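Local structure of stage II sporulation protein Q (Bacillus subtilis, 3TUF) at residues A98-T103 / V143-V148; G102-A107 / V135-G140. The protein forms with SpoIIIAH a channel between mother cell and forespore that lets the mother cell trigger late forespore gene expression, and takes part in engulfment. All blocks are in the same frame, centred on the assembly; numbering follows the deposited sequence.

Contact 1: A98-T103 / V143-V148; sequences ASLSGT and VKQNQV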
loop_
_atom_site.group_PDB
_atom_site.type_symbol
_atom_site.label_atom_id
_atom_site.label_comp_id
_atom_site.label_asym_id
_atom_site.label_seq_id
_atom_site.Cartn_x
_atom_site.Cartn_y
_atom_site.Cartn_z
ATOM N N ALA A 98 4.683 -45.529 -4.221
ATOM C CA ALA A 98 3.919 -44.625 -5.030
ATOM C C ALA A 98 2.435 -44.887 -4.782
ATOM O O ALA A 98 1.939 -46.032 -4.818
ATOM C CB ALA A 98 4.284 -44.764 -6.495
ATOM N N SER A 99 1.759 -43.795 -4.447
ATOM C CA SER A 99 0.337 -43.773 -4.211
ATOM C C SER A 99 -0.447 -43.994 -5.493
ATOM O O SER A 99 -1.550 -44.497 -5.443
ATOM C CB SER A 99 -0.024 -42.416 -3.632
ATOM O OG SER A 99 -1.414 -42.210 -3.727
ATOM N N LEU A 100 0.109 -43.575 -6.627
ATOM C CA LEU A 100 -0.480 -43.838 -7.926
ATOM C C LEU A 100 0.657 -44.003 -8.925
ATOM O O LEU A 100 1.788 -43.605 -8.654
ATOM C CB LEU A 100 -1.350 -42.670 -8.387
ATOM C CG LEU A 100 -2.660 -42.283 -7.667
ATOM C CD1 LEU A 100 -2.987 -40.867 -8.002
ATOM C CD2 LEU A 100 -3.862 -43.173 -8.004
ATOM N N SER A 101 0.353 -44.575 -10.088
ATOM C CA SER A 101 1.329 -44.712 -11.148
ATOM C C SER A 101 1.640 -43.366 -11.869
ATOM O O SER A 101 0.795 -42.469 -12.000
ATOM C CB SER A 101 0.857 -45.796 -12.101
ATOM O OG SER A 101 0.425 -46.957 -11.356
ATOM N N GLY A 102 2.876 -43.197 -12.315
ATOM C CA GLY A 102 3.216 -41.969 -12.992
ATOM C C GLY A 102 4.658 -41.921 -13.332
ATOM O O GLY A 102 5.317 -42.953 -13.401
ATOM N N THR A 103 5.153 -40.714 -13.539
ATOM C CA THR A 103 6.531 -40.519 -13.930
ATOM C C THR A 103 7.185 -39.632 -12.922
ATOM O O THR A 103 6.652 -38.577 -12.589
ATOM C CB THR A 103 6.600 -39.803 -15.242
ATOM O OG1 THR A 103 5.910 -40.585 -16.213
ATOM C CG2 THR A 103 8.041 -39.629 -15.662
ATOM N N VAL A 143 7.024 -45.041 -12.465
ATOM C CA VAL A 143 6.714 -45.995 -11.377
ATOM C C VAL A 143 5.289 -46.479 -11.469
ATOM O O VAL A 143 4.431 -45.817 -12.099
ATOM C CB VAL A 143 6.937 -45.414 -9.948
ATOM C CG1 VAL A 143 8.417 -45.161 -9.685
ATOM C CG2 VAL A 143 6.172 -44.160 -9.752
ATOM N N LYS A 144 5.040 -47.625 -10.846
ATOM C CA LYS A 144 3.696 -48.176 -10.728
ATOM C C LYS A 144 3.207 -48.004 -9.270
ATOM O O LYS A 144 4.012 -47.833 -8.332
ATOM C CB LYS A 144 3.581 -49.646 -11.304
ATOM C CG LYS A 144 4.800 -50.533 -11.021
ATOM C CD LYS A 144 5.041 -51.802 -11.942
ATOM C CE LYS A 144 6.505 -52.429 -11.793
ATOM N NZ LYS A 144 6.969 -52.876 -10.402
ATOM N N GLN A 145 1.872 -47.978 -9.115
ATOM C CA GLN A 145 1.211 -47.860 -7.836
ATOM C C GLN A 145 1.752 -48.915 -6.864
ATOM O O GLN A 145 1.849 -50.050 -7.235
ATOM C CB GLN A 145 -0.278 -48.063 -8.074
ATOM C CG GLN A 145 -1.063 -48.065 -6.787
ATOM C CD GLN A 145 -2.544 -47.714 -6.926
ATOM O OE1 GLN A 145 -3.288 -48.363 -7.674
ATOM N NE2 GLN A 145 -2.986 -46.696 -6.171
ATOM N N ASN A 146 2.135 -48.537 -5.647
ATOM C CA ASN A 146 2.723 -49.444 -4.615
ATOM C C ASN A 146 4.173 -49.836 -4.801
ATOM O O ASN A 146 4.768 -50.614 -4.003
ATOM C CB ASN A 146 1.862 -50.687 -4.375
ATOM C CG ASN A 146 0.567 -50.310 -3.722
ATOM O OD1 ASN A 146 -0.489 -50.243 -4.372
ATOM N ND2 ASN A 146 0.651 -49.938 -2.447
ATOM N N GLN A 147 4.761 -49.277 -5.851
ATOM C CA GLN A 147 6.152 -49.474 -6.072
ATOM C C GLN A 147 6.928 -48.609 -5.114
ATOM O O GLN A 147 6.729 -47.376 -5.067
ATOM C CB GLN A 147 6.485 -49.121 -7.480
ATOM C CG GLN A 147 7.901 -49.545 -7.792
ATOM C CD GLN A 147 8.354 -49.101 -9.161
ATOM O OE1 GLN A 147 9.518 -48.755 -9.302
ATOM N NE2 GLN A 147 7.477 -49.114 -10.170
ATOM N N VAL A 148 7.790 -49.250 -4.331
ATOM C CA VAL A 148 8.552 -48.529 -3.320
ATOM C C VAL A 148 9.397 -47.501 -4.016
ATOM O O VAL A 148 10.001 -47.786 -5.070
ATOM C CB VAL A 148 9.469 -49.449 -2.520
ATOM C CG1 VAL A 148 10.616 -48.671 -1.881
ATOM C CG2 VAL A 148 8.629 -50.210 -1.446
#
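Two chain segments that are strand partners at one end continue here as a loop and a turn and are still held together, because loop and turn trade main-chain bonds with each other. At the strand end G102 and V143 make an antiparallel hydrogen-bonded pair. V143 N reaches G102 O at 2.9 Å, in the plane of the carbonyl, whereas G102 N meets V143 O from above the plane of the V143 carbonyl. Beyond this pair the tight part closes around A98. Its CB points at the other segment and rests against both V143 CG2, 3.8 Å away, and K144 O, while its own backbone is gripped from both ends: A98 N donates to Q147 O, and N146 N runs a short, nearly straight bond to A98 O (2.6 Å, 172° at the hydrogen). The partner is a type II beta turn from K144 to Q147, closed by Q147 N on K144 O at 3.0 Å, with N146 taking the positive phi (77°) that the third position of such a turn demands. The turn thus joins the loop leading into strand 102-110 to the link between strands 142-143 and 148-151 of the M23 peptidase-type domain. The side chain of Q145, at its second position, lies alongside the loop. With CG anti to the backbone N (chi1 176°) and the chain extended, NE2 arrives above the carbonyl plane of S99 and makes a bent bond to S99 O at 2.7 Å; N40 O is its second acceptor. S101 OG, beside its own backbone N, accepts Q145 N at 2.9 Å. S99 has its CB directed away from the turn, and its OG is hydrogen-bonded to A42 O. The loose side belongs to K144, whose CB lies 4.1 Å from S101 OG before the chain leaves the loop, and to exposed N146, whose CB points away.

Contact 2: G102-A107 / V135-G140; sequences GTVVKA and VSVEQG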
loop_
_atom_site.group_PDB
_atom_site.type_symbol
_atom_site.label_atom_id
_atom_site.label_comp_id
_atom_site.label_asym_id
_atom_site.label_seq_id
_atom_site.Cartn_x
_atom_site.Cartn_y
_atom_site.Cartn_z
ATOM N N GLY A 102 2.876 -43.197 -12.315
ATOM C CA GLY A 102 3.216 -41.969 -12.992
ATOM C C GLY A 102 4.658 -41.921 -13.332
ATOM O O GLY A 102 5.317 -42.953 -13.401
ATOM N N THR A 103 5.153 -40.714 -13.539
ATOM C CA THR A 103 6.531 -40.519 -13.930
ATOM C C THR A 103 7.185 -39.632 -12.922
ATOM O O THR A 103 6.652 -38.577 -12.589
ATOM C CB THR A 103 6.600 -39.803 -15.242
ATOM O OG1 THR A 103 5.910 -40.585 -16.213
ATOM C CG2 THR A 103 8.041 -39.629 -15.662
ATOM N N VAL A 104 8.358 -40.045 -12.460
ATOM C CA VAL A 104 9.092 -39.312 -11.447
ATOM C C VAL A 104 9.608 -38.058 -12.092
ATOM O O VAL A 104 10.447 -38.142 -12.998
ATOM C CB VAL A 104 10.305 -40.111 -10.927
ATOM C CG1 VAL A 104 11.244 -39.204 -10.045
ATOM C CG2 VAL A 104 9.813 -41.341 -10.192
ATOM N N VAL A 105 9.113 -36.898 -11.667
ATOM C CA VAL A 105 9.618 -35.697 -12.271
ATOM C C VAL A 105 10.633 -35.054 -11.367
ATOM O O VAL A 105 11.324 -34.176 -11.776
ATOM C CB VAL A 105 8.495 -34.740 -12.724
ATOM C CG1 VAL A 105 7.775 -35.348 -13.950
ATOM C CG2 VAL A 105 7.504 -34.425 -11.573
ATOM N N LYS A 106 10.765 -35.532 -10.141
ATOM C CA LYS A 106 11.732 -34.909 -9.253
ATOM C C LYS A 106 12.245 -35.879 -8.222
ATOM O O LYS A 106 11.463 -36.609 -7.598
ATOM C CB LYS A 106 11.113 -33.710 -8.535
ATOM C CG LYS A 106 12.178 -32.845 -7.908
ATOM C CD LYS A 106 11.740 -32.104 -6.672
ATOM C CE LYS A 106 11.222 -30.693 -6.939
ATOM N NZ LYS A 106 11.495 -29.919 -5.702
ATOM N N ALA A 107 13.555 -35.897 -8.028
ATOM C CA ALA A 107 14.130 -36.767 -6.987
ATOM C C ALA A 107 15.445 -36.206 -6.489
ATOM O O ALA A 107 16.491 -36.428 -7.147
ATOM C CB ALA A 107 14.308 -38.114 -7.508
ATOM N N VAL A 135 16.239 -42.937 -1.499
ATOM C CA VAL A 135 15.414 -42.880 -2.687
ATOM C C VAL A 135 15.745 -44.116 -3.501
ATOM O O VAL A 135 16.903 -44.597 -3.503
ATOM C CB VAL A 135 15.675 -41.531 -3.427
ATOM C CG1 VAL A 135 15.302 -41.603 -4.883
ATOM C CG2 VAL A 135 14.850 -40.446 -2.761
ATOM N N SER A 136 14.727 -44.670 -4.143
ATOM C CA SER A 136 14.890 -45.878 -4.920
ATOM C C SER A 136 14.529 -45.522 -6.365
ATOM O O SER A 136 14.401 -46.409 -7.209
ATOM C CB SER A 136 13.995 -46.990 -4.349
ATOM O OG SER A 136 14.187 -47.135 -2.913
ATOM N N VAL A 137 14.372 -44.218 -6.653
ATOM C CA VAL A 137 14.025 -43.738 -8.006
ATOM C C VAL A 137 14.905 -42.570 -8.421
ATOM O O VAL A 137 15.637 -42.011 -7.610
ATOM C CB VAL A 137 12.521 -43.272 -8.148
ATOM C CG1 VAL A 137 11.579 -44.428 -8.108
ATOM C CG2 VAL A 137 12.134 -42.267 -7.057
ATOM N N GLU A 138 14.805 -42.182 -9.686
ATOM C CA GLU A 138 15.463 -40.965 -10.166
ATOM C C GLU A 138 14.602 -40.284 -11.248
ATOM O O GLU A 138 13.755 -40.943 -11.907
ATOM C CB GLU A 138 16.842 -41.290 -10.745
ATOM C CG GLU A 138 16.747 -41.965 -12.113
ATOM C CD GLU A 138 18.088 -42.444 -12.623
ATOM O OE1 GLU A 138 19.101 -41.735 -12.442
ATOM O OE2 GLU A 138 18.138 -43.532 -13.217
ATOM N N GLN A 139 14.815 -38.987 -11.445
ATOM C CA GLN A 139 14.071 -38.260 -12.466
ATOM C C GLN A 139 13.900 -39.089 -13.769
ATOM O O GLN A 139 14.860 -39.675 -14.265
ATOM C CB GLN A 139 14.790 -36.958 -12.775
ATOM C CG GLN A 139 13.874 -35.805 -12.672
ATOM C CD GLN A 139 14.401 -34.628 -13.411
ATOM O OE1 GLN A 139 15.422 -34.051 -13.028
ATOM N NE2 GLN A 139 13.721 -34.256 -14.497
ATOM N N GLY A 140 12.680 -39.145 -14.305
ATOM C CA GLY A 140 12.408 -39.911 -15.535
ATOM C C GLY A 140 11.949 -41.358 -15.302
ATOM O O GLY A 140 11.354 -41.984 -16.217
HETATM O O HOH W 1 16.625 -37.545 -9.976
#
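V104 is the one buried residue of an otherwise surface-lying contact, and its isopropyl group shows how a strand can be covered by a loop that pairs with it at a single point. From CB outward, each atom has its own neighbour. CB lies 3.7 Å from E138 O. CG1, anti to the backbone N (chi1 169°), continues along the same carbonyl and comes to 3.6 Å of E138 O, so a methyl is laid against a peptide group. CG2 turns the other way, onto V137, and meets its CB at 3.9 Å; the two valines cross obliquely. The backbone of V104 supplies the polar bond: G140 N donates to V104 O at 2.8 Å, in the carbonyl plane and nearly straight (167°). G140 has a positive phi of 92°, where a side chain would jam against the preceding carbonyl, so glycine suits the place. Further along, Q139 lays its CG 3.2 Å from V105 O. A water then bridges the segments, accepting from Q139 N at 2.7 Å and donating to A107 O, while A107 CB points toward the backbone of E138 and Q139. Beside this contact two strand residues, V105 and K106, are set against the single E118 of strand 116-120, which makes a classic beta bulge in the antiparallel sheet of the M23 peptidase-type fold.

How the contacts relate
Strand 102-110 serves both contacts, which share G102 and T103 and have centres about 10 Å apart. Contact 1 is the more deeply set, with four buried residues among its ten touching ones; contact 2 has one and lies at the surface. The chemistry follows suit. Contact 1 is dense in direct hydrogen bonds, made by the main chain and by the side chains of Q145 and S101, whereas contact 2 relies on one backbone bond, valine packing and a water bridge. V143 connects the two: its CG2 serves contact 1, while its CG1 packs on V137 CG1 at 3.6 Å and on V104 CG2, both from contact 2.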